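Long-range contacts in purine nucleoside phosphorylase (Anopheles gambiae, PDB 2P4S), which catalyses the phosphorolysis of inosine, guanosine and their 2'-deoxy forms to free purine base and pentose 1-phosphate in purine salvage, working as a homotrimer: residues 198-209 with 299-310; 213-224 with 270-281. All blocks are in the same frame, centred on the assembly; numbering follows the deposited sequence.

Contact 1: 198-209 with 299-310; sequences ATNAAGGANPKY and VDAIGMSTVHEI. With DIH (7-[[(3R,4R)-3-(hydroxymethyl)-4-oxidanyl-pyrrolidin-1-ium-1-yl]methyl]-3,5-dihydropyrrolo[3,2-d]pyrimidin-4-one), chain F; PO4 (phosphate ion), chain D.
Asn-206 and Asp-300 meet through different first torsions: CG of Asn-206 extends away from its backbone N (chi1 -173°), whereas CG of Asp-300 folds back beside its N (chi1 -60°), and the two side chains run alongside each other, pointing the same way. ND2 of Asn-206, with its partner in the amide plane, gives a hydrogen bond of 2.7 Å to OD1 of Asp-300, on the anti side but out of the carboxylate plane. This polar pair closes the end of a short antiparallel pairing in the mixed sheet of the PNP/MTAP phosphorylase fold, where strand 198-204 lies against 301-303. Gly-203 and Ile-302 form its hydrogen-bonded pair, with both N-H...O angles at 166°. Beyond it, the carbonyl O of Asp-300 takes two N-H groups, from Ala-205 and Asn-206, on the same face of its plane. OD1 of Asn-206 accepts from the N of Lys-208 in an Asx turn, which helps to fix the amide.

The inhibitor lies against this strand pair and the loop that follows, with SD of Met-304 3.5 Å from its C2' and CG2 of Ile-302 3.9 Å from its C2. Gly-203 has no side chain to obstruct the inhibitor's O6. Phosphate is gripped from both segments: the backbone N-H of Ala-201 donates to O1 and the hydroxyl of Ser-305 to O3, while Ser-118 and Arg-169 also bind it. A water joins the segments, donating to O of Ala-201 at 2.8 Å and to phosphate O3 and accepting from N of Met-304 at 3.0 Å.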
loop_
_atom_site.group_PDB
_atom_site.type_symbol
_atom_site.label_atom_id
_atom_site.label_comp_id
_atom_site.label_asym_id
_atom_site.label_seq_id
_atom_site.Cartn_x
_atom_site.Cartn_y
_atom_site.Cartn_z
ATOM N N ALA A 198 -3.774 4.916 23.497
ATOM C CA ALA A 198 -3.929 3.714 22.646
ATOM C C ALA A 198 -2.876 2.695 23.043
ATOM O O ALA A 198 -1.677 3.028 23.119
ATOM C CB ALA A 198 -3.831 4.074 21.187
ATOM N N THR A 199 -3.298 1.475 23.337
ATOM C CA THR A 199 -2.374 0.415 23.738
ATOM C C THR A 199 -2.479 -0.707 22.708
ATOM O O THR A 199 -3.546 -0.929 22.125
ATOM C CB THR A 199 -2.711 -0.194 25.090
ATOM O OG1 THR A 199 -3.885 -1.009 24.961
ATOM C CG2 THR A 199 -2.919 0.856 26.190
ATOM N N ASN A 200 -1.400 -1.435 22.482
ATOM C CA ASN A 200 -1.531 -2.607 21.630
ATOM C C ASN A 200 -0.499 -3.627 22.056
ATOM O O ASN A 200 0.376 -3.305 22.889
ATOM C CB ASN A 200 -1.382 -2.214 20.144
ATOM C CG ASN A 200 -0.059 -1.558 19.852
ATOM O OD1 ASN A 200 1.008 -2.134 20.087
ATOM N ND2 ASN A 200 -0.108 -0.351 19.349
ATOM N N ALA A 201 -0.614 -4.844 21.512
ATOM C CA ALA A 201 0.487 -5.792 21.471
ATOM C C ALA A 201 1.341 -5.586 20.198
ATOM O O ALA A 201 0.829 -5.138 19.169
ATOM C CB ALA A 201 -0.059 -7.245 21.518
ATOM N N ALA A 202 2.632 -5.923 20.253
ATOM C CA ALA A 202 3.489 -5.874 19.040
ATOM C C ALA A 202 4.622 -6.892 19.075
ATOM O O ALA A 202 5.013 -7.405 20.161
ATOM C CB ALA A 202 4.060 -4.456 18.780
ATOM N N GLY A 203 5.121 -7.188 17.876
ATOM C CA GLY A 203 6.323 -8.012 17.723
ATOM C C GLY A 203 7.510 -7.074 17.863
ATOM O O GLY A 203 7.497 -5.967 17.300
ATOM N N GLY A 204 8.521 -7.496 18.626
ATOM C CA GLY A 204 9.759 -6.693 18.765
ATOM C C GLY A 204 10.643 -6.925 17.540
ATOM O O GLY A 204 11.172 -8.037 17.362
ATOM N N ALA A 205 10.750 -5.915 16.669
ATOM C CA ALA A 205 11.655 -5.996 15.503
ATOM C C ALA A 205 13.058 -5.548 15.916
ATOM O O ALA A 205 14.041 -5.954 15.332
ATOM C CB ALA A 205 11.128 -5.148 14.308
ATOM N N ASN A 206 13.130 -4.695 16.923
ATOM C CA ASN A 206 14.398 -4.282 17.510
ATOM C C ASN A 206 14.984 -5.455 18.355
ATOM O O ASN A 206 14.390 -5.884 19.337
ATOM C CB ASN A 206 14.182 -3.005 18.328
ATOM C CG ASN A 206 15.481 -2.407 18.830
ATOM O OD1 ASN A 206 16.373 -3.114 19.298
ATOM N ND2 ASN A 206 15.582 -1.105 18.752
ATOM N N PRO A 207 16.137 -6.022 17.941
ATOM C CA PRO A 207 16.610 -7.219 18.698
ATOM C C PRO A 207 17.098 -6.993 20.152
ATOM O O PRO A 207 17.413 -7.969 20.830
ATOM C CB PRO A 207 17.737 -7.789 17.820
ATOM C CG PRO A 207 18.205 -6.658 16.962
ATOM C CD PRO A 207 17.001 -5.700 16.785
ATOM N N LYS A 208 17.125 -5.744 20.628
ATOM C CA LYS A 208 17.504 -5.466 22.019
ATOM C C LYS A 208 16.308 -5.484 22.929
ATOM O O LYS A 208 16.477 -5.602 24.144
ATOM C CB LYS A 208 18.342 -4.183 22.129
ATOM C CG LYS A 208 19.619 -4.433 21.290
ATOM C CD LYS A 208 20.842 -3.653 21.704
ATOM C CE LYS A 208 21.050 -2.350 20.903
ATOM N NZ LYS A 208 22.444 -1.819 21.172
ATOM N N TYR A 209 15.110 -5.426 22.332
ATOM C CA TYR A 209 13.858 -5.581 23.096
ATOM C C TYR A 209 13.715 -7.009 23.645
ATOM O O TYR A 209 14.315 -7.944 23.133
ATOM C CB TYR A 209 12.642 -5.215 22.248
ATOM C CG TYR A 209 12.538 -3.770 21.857
ATOM C CD1 TYR A 209 13.592 -2.852 22.091
ATOM C CD2 TYR A 209 11.371 -3.296 21.215
ATOM C CE1 TYR A 209 13.476 -1.508 21.699
ATOM C CE2 TYR A 209 11.242 -1.992 20.854
ATOM C CZ TYR A 209 12.289 -1.097 21.082
ATOM O OH TYR A 209 12.122 0.193 20.679
ATOM N N VAL A 299 11.732 0.773 11.947
ATOM C CA VAL A 299 10.646 0.225 12.777
ATOM C C VAL A 299 11.192 -0.623 13.929
ATOM O O VAL A 299 11.970 -1.593 13.713
ATOM C CB VAL A 299 9.649 -0.612 11.899
ATOM C CG1 VAL A 299 8.649 -1.433 12.762
ATOM C CG2 VAL A 299 8.941 0.291 10.852
ATOM N N ASP A 300 10.743 -0.308 15.152
ATOM C CA ASP A 300 11.103 -1.138 16.317
ATOM C C ASP A 300 10.066 -2.152 16.708
ATOM O O ASP A 300 10.423 -3.173 17.268
ATOM C CB ASP A 300 11.446 -0.273 17.552
ATOM C CG ASP A 300 12.596 0.636 17.269
ATOM O OD1 ASP A 300 13.768 0.152 17.181
ATOM O OD2 ASP A 300 12.334 1.807 17.042
ATOM N N ALA A 301 8.793 -1.850 16.452
ATOM C CA ALA A 301 7.683 -2.691 16.924
ATOM C C ALA A 301 6.669 -2.841 15.799
ATOM O O ALA A 301 6.313 -1.873 15.175
ATOM C CB ALA A 301 7.002 -2.109 18.201
ATOM N N ILE A 302 6.257 -4.072 15.532
ATOM C CA ILE A 302 5.354 -4.354 14.420
ATOM C C ILE A 302 4.006 -4.839 14.935
ATOM O O ILE A 302 3.942 -5.806 15.711
ATOM C CB ILE A 302 5.920 -5.416 13.432
ATOM C CG1 ILE A 302 7.247 -4.931 12.777
ATOM C CG2 ILE A 302 4.855 -5.712 12.324
ATOM C CD1 ILE A 302 8.159 -6.126 12.147
ATOM N N GLY A 303 2.942 -4.173 14.495
ATOM C CA GLY A 303 1.621 -4.507 14.949
ATOM C C GLY A 303 0.612 -4.436 13.835
ATOM O O GLY A 303 1.004 -4.392 12.676
ATOM N N MET A 304 -0.684 -4.402 14.198
ATOM C CA MET A 304 -1.780 -4.350 13.214
ATOM C C MET A 304 -2.929 -3.410 13.601
ATOM O O MET A 304 -4.067 -3.662 13.218
ATOM C CB MET A 304 -2.367 -5.762 13.006
ATOM C CG MET A 304 -1.330 -6.810 12.575
ATOM S SD MET A 304 -2.093 -8.397 12.428
ATOM C CE MET A 304 -0.710 -9.491 12.026
ATOM N N SER A 305 -2.672 -2.324 14.343
ATOM C CA SER A 305 -3.769 -1.472 14.809
ATOM C C SER A 305 -3.267 -0.062 15.094
ATOM O O SER A 305 -2.154 0.294 14.652
ATOM C CB SER A 305 -4.400 -2.085 16.049
ATOM O OG SER A 305 -3.543 -1.894 17.162
ATOM N N THR A 306 -4.067 0.752 15.815
ATOM C CA THR A 306 -3.507 1.960 16.517
ATOM C C THR A 306 -3.228 3.192 15.667
ATOM O O THR A 306 -3.699 4.287 15.998
ATOM C CB THR A 306 -2.218 1.584 17.317
ATOM O OG1 THR A 306 -2.588 0.615 18.287
ATOM C CG2 THR A 306 -1.571 2.789 18.044
ATOM N N VAL A 307 -2.480 3.015 14.582
ATOM C CA VAL A 307 -1.965 4.165 13.789
ATOM C C VAL A 307 -3.128 5.093 13.334
ATOM O O VAL A 307 -3.073 6.296 13.520
ATOM C CB VAL A 307 -1.033 3.690 12.572
ATOM C CG1 VAL A 307 -0.861 4.793 11.500
ATOM C CG2 VAL A 307 0.313 3.286 13.072
ATOM N N HIS A 308 -4.177 4.479 12.773
ATOM C CA HIS A 308 -5.383 5.154 12.253
ATOM C C HIS A 308 -6.269 5.691 13.358
ATOM O O HIS A 308 -6.931 6.697 13.172
ATOM C CB HIS A 308 -6.187 4.209 11.305
ATOM C CG HIS A 308 -6.323 2.811 11.823
ATOM N ND1 HIS A 308 -5.336 1.858 11.669
ATOM C CD2 HIS A 308 -7.308 2.218 12.545
ATOM C CE1 HIS A 308 -5.708 0.740 12.278
ATOM N NE2 HIS A 308 -6.886 0.947 12.843
ATOM N N GLU A 309 -6.299 5.023 14.503
ATOM C CA GLU A 309 -6.915 5.598 15.707
ATOM C C GLU A 309 -6.224 6.915 16.168
ATOM O O GLU A 309 -6.884 7.924 16.492
ATOM C CB GLU A 309 -6.878 4.555 16.849
ATOM C CG GLU A 309 -7.703 3.294 16.579
ATOM C CD GLU A 309 -7.174 2.063 17.320
ATOM O OE1 GLU A 309 -6.237 2.194 18.138
ATOM O OE2 GLU A 309 -7.705 0.948 17.104
ATOM N N ILE A 310 -4.898 6.865 16.268
ATOM C CA ILE A 310 -4.079 8.041 16.545
ATOM C C ILE A 310 -4.267 9.164 15.529
ATOM O O ILE A 310 -4.379 10.304 15.905
ATOM C CB ILE A 310 -2.562 7.644 16.679
ATOM C CG1 ILE A 310 -2.377 6.683 17.884
ATOM C CG2 ILE A 310 -1.687 8.897 16.825
ATOM C CD1 ILE A 310 -2.420 7.380 19.308
HETATM O "O5'" DIH F . -1.918 -12.221 17.763
HETATM C "C5'" DIH F . -2.375 -11.461 16.628
HETATM C "C4'" DIH F . -2.898 -10.152 17.169
HETATM C "C6'" DIH F . -1.844 -9.443 18.049
HETATM C "C3'" DIH F . -3.231 -9.214 16.029
HETATM O "O3'" DIH F . -4.354 -8.421 16.419
HETATM C "C2'" DIH F . -2.023 -8.300 15.949
HETATM N "N1'" DIH F . -1.665 -8.117 17.391
HETATM C C10 DIH F . -0.369 -7.434 17.517
HETATM C C9 DIH F . 0.896 -8.238 17.312
HETATM C C8 DIH F . 1.590 -8.952 18.326
HETATM N N7 DIH F . 2.696 -9.520 17.772
HETATM C C5 DIH F . 2.754 -9.211 16.450
HETATM C C6 DIH F . 3.730 -9.483 15.356
HETATM O O6 DIH F . 4.796 -10.200 15.547
HETATM N N1 DIH F . 3.422 -8.945 14.158
HETATM C C2 DIH F . 2.302 -8.197 13.922
HETATM N N3 DIH F . 1.419 -7.903 14.890
HETATM C C4 DIH F . 1.644 -8.404 16.151
HETATM P P PO4 D . -3.752 -5.367 18.992
HETATM O O1 PO4 D . -3.114 -5.315 20.344
HETATM O O2 PO4 D . -5.219 -4.962 19.146
HETATM O O3 PO4 D . -3.142 -4.439 18.009
HETATM O O4 PO4 D . -3.614 -6.769 18.477
HETATM O O HOH W 1 -0.722 -4.027 17.170
#

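Contact 2: 213-224 with 270-281; sequences DIMLIKDHINLM and NELREGVYTCLG
OD2 of Asp-213 is gripped by NE of Arg-273 in a salt bridge of 2.8 Å, by a weak bond from NH2 of the same arginine, and by the backbone N of Arg-210. NE reaches the oxygen from above the carboxylate plane, whereas the carboxylate sits at the edge of the guanidinium, close to its plane. A bend in the Arg-273 chain at chi2 (-73°) turns the guanidinium back toward Asp-213, and a water bridges OD1 of the aspartate to the O of Asn-270.

Strands 214-221 and 272-279 run parallel in the central sheet of the phosphorylase fold, and a beta bulge between Ile-217 and Asp-219 shifts their register by one residue. Before the bulge, Met-215 lays its thioether along the backbone of Gly-275, with SD 3.7 Å from the glycine N. On the same face, CD1 of Ile-217 packs at 3.8 Å on CB of Tyr-277, whose hydroxyl is hydrogen-bonded to the N of Ser-305. The opposite face has Leu-216 CD1 against Leu-272 CD2 at 4.0 Å. At the bulge, Lys-218 makes a cation-pi contact with Tyr-334 of a neighbouring subunit, and OD2 of Asp-219, just past it, a hydrogen bond to the same tyrosine's OH. Near the strand ends, OG1 of Thr-278 donates to the O of Ile-221 at 2.7 Å, and CE of Met-224 lies 3.3 Å from the N of Gly-281.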
loop_
_atom_site.group_PDB
_atom_site.type_symbol
_atom_site.label_atom_id
_atom_site.label_comp_id
_atom_site.label_asym_id
_atom_site.label_seq_id
_atom_site.Cartn_x
_atom_site.Cartn_y
_atom_site.Cartn_z
ATOM N N ASP A 213 8.520 -6.316 27.543
ATOM C CA ASP A 213 8.855 -4.887 27.569
ATOM C C ASP A 213 7.656 -4.105 27.112
ATOM O O ASP A 213 6.821 -4.602 26.316
ATOM C CB ASP A 213 10.017 -4.574 26.582
ATOM C CG ASP A 213 11.399 -5.081 27.070
ATOM O OD1 ASP A 213 11.519 -5.636 28.195
ATOM O OD2 ASP A 213 12.382 -4.948 26.305
ATOM N N ILE A 214 7.586 -2.852 27.576
ATOM C CA ILE A 214 6.659 -1.872 27.058
ATOM C C ILE A 214 7.471 -0.874 26.244
ATOM O O ILE A 214 8.400 -0.239 26.768
ATOM C CB ILE A 214 5.947 -1.183 28.217
ATOM C CG1 ILE A 214 5.058 -2.200 28.955
ATOM C CG2 ILE A 214 5.197 0.089 27.779
ATOM C CD1 ILE A 214 4.554 -1.669 30.298
ATOM N N MET A 215 7.144 -0.757 24.969
ATOM C CA MET A 215 7.688 0.292 24.142
ATOM C C MET A 215 6.735 1.465 24.045
ATOM O O MET A 215 5.697 1.345 23.401
ATOM C CB MET A 215 7.980 -0.214 22.732
ATOM C CG MET A 215 8.837 0.781 21.921
ATOM S SD MET A 215 8.701 0.528 20.170
ATOM C CE MET A 215 7.024 1.136 19.821
ATOM N N LEU A 216 7.109 2.611 24.632
ATOM C CA LEU A 216 6.455 3.885 24.292
ATOM C C LEU A 216 6.571 4.120 22.799
ATOM O O LEU A 216 7.629 3.972 22.204
ATOM C CB LEU A 216 7.064 5.094 25.004
ATOM C CG LEU A 216 7.233 4.910 26.521
ATOM C CD1 LEU A 216 7.983 6.062 27.144
ATOM C CD2 LEU A 216 5.880 4.598 27.236
ATOM N N ILE A 217 5.465 4.528 22.206
ATOM C CA ILE A 217 5.480 4.885 20.814
ATOM C C ILE A 217 5.871 6.345 20.746
ATOM O O ILE A 217 5.194 7.226 21.289
ATOM C CB ILE A 217 4.141 4.542 20.105
ATOM C CG1 ILE A 217 3.792 3.061 20.358
ATOM C CG2 ILE A 217 4.228 4.919 18.588
ATOM C CD1 ILE A 217 2.438 2.567 19.726
ATOM N N LYS A 218 7.017 6.572 20.124
ATOM C CA LYS A 218 7.515 7.894 19.936
ATOM C C LYS A 218 7.059 8.388 18.557
ATOM O O LYS A 218 6.897 9.590 18.347
ATOM C CB LYS A 218 9.049 7.879 20.050
ATOM C CG LYS A 218 9.686 9.236 19.791
ATOM C CD LYS A 218 11.236 9.209 19.935
ATOM C CE LYS A 218 11.769 10.659 20.086
ATOM N NZ LYS A 218 13.314 10.568 20.173
ATOM N N ASP A 219 6.878 7.453 17.620
ATOM C CA ASP A 219 6.518 7.797 16.271
ATOM C C ASP A 219 6.012 6.555 15.560
ATOM O O ASP A 219 6.153 5.451 16.076
ATOM C CB ASP A 219 7.737 8.375 15.517
ATOM C CG ASP A 219 7.325 9.383 14.444
ATOM O OD1 ASP A 219 6.096 9.507 14.161
ATOM O OD2 ASP A 219 8.210 10.018 13.862
ATOM N N HIS A 220 5.407 6.737 14.401
ATOM C CA HIS A 220 5.016 5.597 13.595
ATOM C C HIS A 220 5.368 5.836 12.103
ATOM O O HIS A 220 5.693 6.944 11.679
ATOM C CB HIS A 220 3.504 5.255 13.801
ATOM C CG HIS A 220 2.564 6.286 13.259
ATOM N ND1 HIS A 220 1.516 6.801 13.993
ATOM C CD2 HIS A 220 2.534 6.920 12.064
ATOM C CE1 HIS A 220 0.871 7.690 13.256
ATOM N NE2 HIS A 220 1.465 7.774 12.080
ATOM N N ILE A 221 5.301 4.765 11.323
ATOM C CA ILE A 221 5.438 4.837 9.877
ATOM C C ILE A 221 4.129 4.240 9.405
ATOM O O ILE A 221 3.861 3.050 9.675
ATOM C CB ILE A 221 6.661 4.011 9.332
ATOM C CG1 ILE A 221 7.996 4.692 9.704
ATOM C CG2 ILE A 221 6.565 3.924 7.784
ATOM C CD1 ILE A 221 9.297 3.806 9.605
ATOM N N ASN A 222 3.317 5.064 8.731
ATOM C CA ASN A 222 2.028 4.654 8.271
ATOM C C ASN A 222 2.116 4.146 6.820
ATOM O O ASN A 222 1.848 4.899 5.915
ATOM C CB ASN A 222 0.968 5.781 8.385
ATOM C CG ASN A 222 -0.422 5.248 8.090
ATOM O OD1 ASN A 222 -0.583 4.022 7.902
ATOM N ND2 ASN A 222 -1.417 6.121 8.015
ATOM N N LEU A 223 2.519 2.889 6.629
ATOM C CA LEU A 223 2.626 2.267 5.314
ATOM C C LEU A 223 1.271 2.141 4.577
ATOM O O LEU A 223 1.207 2.291 3.350
ATOM C CB LEU A 223 3.269 0.885 5.462
ATOM C CG LEU A 223 4.724 0.803 5.955
ATOM C CD1 LEU A 223 5.181 -0.663 6.013
ATOM C CD2 LEU A 223 5.612 1.641 4.997
ATOM N N MET A 224 0.205 1.904 5.333
ATOM C CA MET A 224 -1.165 1.887 4.795
ATOM C C MET A 224 -1.508 3.192 4.151
ATOM O O MET A 224 -1.985 3.196 3.024
ATOM C CB MET A 224 -2.188 1.573 5.867
ATOM C CG MET A 224 -2.009 0.225 6.437
ATOM S SD MET A 224 -3.366 -0.193 7.572
ATOM C CE MET A 224 -3.053 -1.943 7.687
ATOM N N ASN A 270 13.956 -1.019 33.325
ATOM C CA ASN A 270 14.736 -1.852 32.379
ATOM C C ASN A 270 13.879 -2.516 31.298
ATOM O O ASN A 270 14.398 -3.006 30.297
ATOM C CB ASN A 270 15.488 -2.934 33.132
ATOM C CG ASN A 270 16.667 -2.374 33.891
ATOM O OD1 ASN A 270 17.665 -1.964 33.288
ATOM N ND2 ASN A 270 16.543 -2.301 35.198
ATOM N N GLU A 271 12.575 -2.536 31.539
ATOM C CA GLU A 271 11.608 -3.165 30.673
ATOM C C GLU A 271 10.859 -2.084 29.916
ATOM O O GLU A 271 9.856 -2.362 29.321
ATOM C CB GLU A 271 10.615 -4.006 31.494
ATOM C CG GLU A 271 11.219 -5.285 32.131
ATOM C CD GLU A 271 12.061 -5.017 33.406
ATOM O OE1 GLU A 271 11.615 -4.269 34.325
ATOM O OE2 GLU A 271 13.190 -5.563 33.481
ATOM N N LEU A 272 11.339 -0.843 29.970
ATOM C CA LEU A 272 10.740 0.237 29.225
ATOM C C LEU A 272 11.609 0.625 28.017
ATOM O O LEU A 272 12.781 0.908 28.163
ATOM C CB LEU A 272 10.496 1.474 30.101
ATOM C CG LEU A 272 9.561 2.512 29.464
ATOM C CD1 LEU A 272 8.089 2.030 29.603
ATOM C CD2 LEU A 272 9.752 3.892 30.047
ATOM N N ARG A 273 10.996 0.656 26.829
ATOM C CA ARG A 273 11.670 1.064 25.633
ATOM C C ARG A 273 10.921 2.271 25.089
ATOM O O ARG A 273 9.833 2.640 25.589
ATOM C CB ARG A 273 11.646 -0.073 24.568
ATOM C CG ARG A 273 12.085 -1.438 25.056
ATOM C CD ARG A 273 13.620 -1.467 25.265
ATOM N NE ARG A 273 14.030 -2.716 25.896
ATOM C CZ ARG A 273 15.303 -3.062 26.109
ATOM N NH1 ARG A 273 16.315 -2.262 25.718
ATOM N NH2 ARG A 273 15.555 -4.217 26.697
ATOM N N GLU A 274 11.448 2.800 24.006
ATOM C CA GLU A 274 10.817 3.894 23.290
ATOM C C GLU A 274 11.212 3.793 21.821
ATOM O O GLU A 274 12.394 3.753 21.512
ATOM C CB GLU A 274 11.292 5.212 23.826
ATOM C CG GLU A 274 10.514 6.362 23.219
ATOM C CD GLU A 274 10.990 7.731 23.710
ATOM O OE1 GLU A 274 12.222 7.930 23.917
ATOM O OE2 GLU A 274 10.103 8.604 23.889
ATOM N N GLY A 275 10.245 3.773 20.908
ATOM C CA GLY A 275 10.629 3.673 19.509
ATOM C C GLY A 275 9.458 3.760 18.580
ATOM O O GLY A 275 8.452 4.377 18.904
ATOM N N VAL A 276 9.650 3.212 17.378
ATOM C CA VAL A 276 8.798 3.477 16.230
ATOM C C VAL A 276 7.916 2.262 15.972
ATOM O O VAL A 276 8.414 1.115 15.873
ATOM C CB VAL A 276 9.668 3.898 14.972
ATOM C CG1 VAL A 276 8.804 4.091 13.686
ATOM C CG2 VAL A 276 10.598 5.184 15.285
ATOM N N TYR A 277 6.602 2.513 15.783
ATOM C CA TYR A 277 5.609 1.408 15.634
ATOM C C TYR A 277 5.107 1.430 14.210
ATOM O O TYR A 277 5.087 2.484 13.606
ATOM C CB TYR A 277 4.481 1.573 16.636
ATOM C CG TYR A 277 3.277 0.694 16.413
ATOM C CD1 TYR A 277 3.185 -0.569 17.022
ATOM C CD2 TYR A 277 2.174 1.155 15.663
ATOM C CE1 TYR A 277 2.068 -1.372 16.848
ATOM C CE2 TYR A 277 1.045 0.355 15.489
ATOM C CZ TYR A 277 0.992 -0.896 16.090
ATOM O OH TYR A 277 -0.132 -1.679 15.931
ATOM N N THR A 278 4.793 0.280 13.616
ATOM C CA THR A 278 4.101 0.343 12.324
ATOM C C THR A 278 2.874 -0.593 12.387
ATOM O O THR A 278 2.929 -1.604 13.104
ATOM C CB THR A 278 4.996 0.027 11.114
ATOM O OG1 THR A 278 4.318 0.446 9.918
ATOM C CG2 THR A 278 5.311 -1.488 11.009
ATOM N N CYS A 279 1.831 -0.252 11.634
ATOM C CA CYS A 279 0.589 -1.008 11.535
ATOM C C CYS A 279 0.508 -1.720 10.178
ATOM O O CYS A 279 0.323 -1.070 9.141
ATOM C CB CYS A 279 -0.612 -0.065 11.705
ATOM S SG CYS A 279 -2.237 -0.862 11.476
ATOM N N LEU A 280 0.649 -3.044 10.178
ATOM C CA LEU A 280 0.529 -3.827 8.927
ATOM C C LEU A 280 -0.898 -4.396 8.816
ATOM O O LEU A 280 -1.574 -4.530 9.807
ATOM C CB LEU A 280 1.576 -4.960 8.883
ATOM C CG LEU A 280 3.042 -4.592 9.186
ATOM C CD1 LEU A 280 3.964 -5.760 8.960
ATOM C CD2 LEU A 280 3.492 -3.429 8.308
ATOM N N GLY A 281 -1.344 -4.766 7.621
ATOM C CA GLY A 281 -2.676 -5.371 7.460
ATOM C C GLY A 281 -2.901 -6.702 8.206
ATOM O O GLY A 281 -3.986 -6.925 8.784
HETATM O O HOH W 2 14.124 -5.647 29.198
HETATM O O HOH W 3 14.270 8.563 22.135
HETATM O O HOH W 4 12.738 10.968 23.326
HETATM O O HOH W 5 0.250 1.611 8.887
#

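How the contacts relate
Contacts 1 and 2 are both largely buried and belong to one mixed sheet, in which strands 301-303 and 272-279 are neighbours; contact 1 has no exposed touching residue, whereas contact 2 reaches the surface at Lys-218. Their centres lie about 4 Å apart, and probable hydrogen bonds join Asp-300 N to Val-276 O and Gly-303 O to Leu-280 N. Contact 1 is the smaller and is antiparallel; it lines the inhibitor and phosphate sites, and no other subunit touches its segments. Contact 2 is a longer parallel pairing, dominated by backbone bonds and apolar side chains, with a salt bridge at one end and partners from both other subunits. Asp-300 OD2, accepting from Val-276 N, adds a side-chain-to-backbone tie between them.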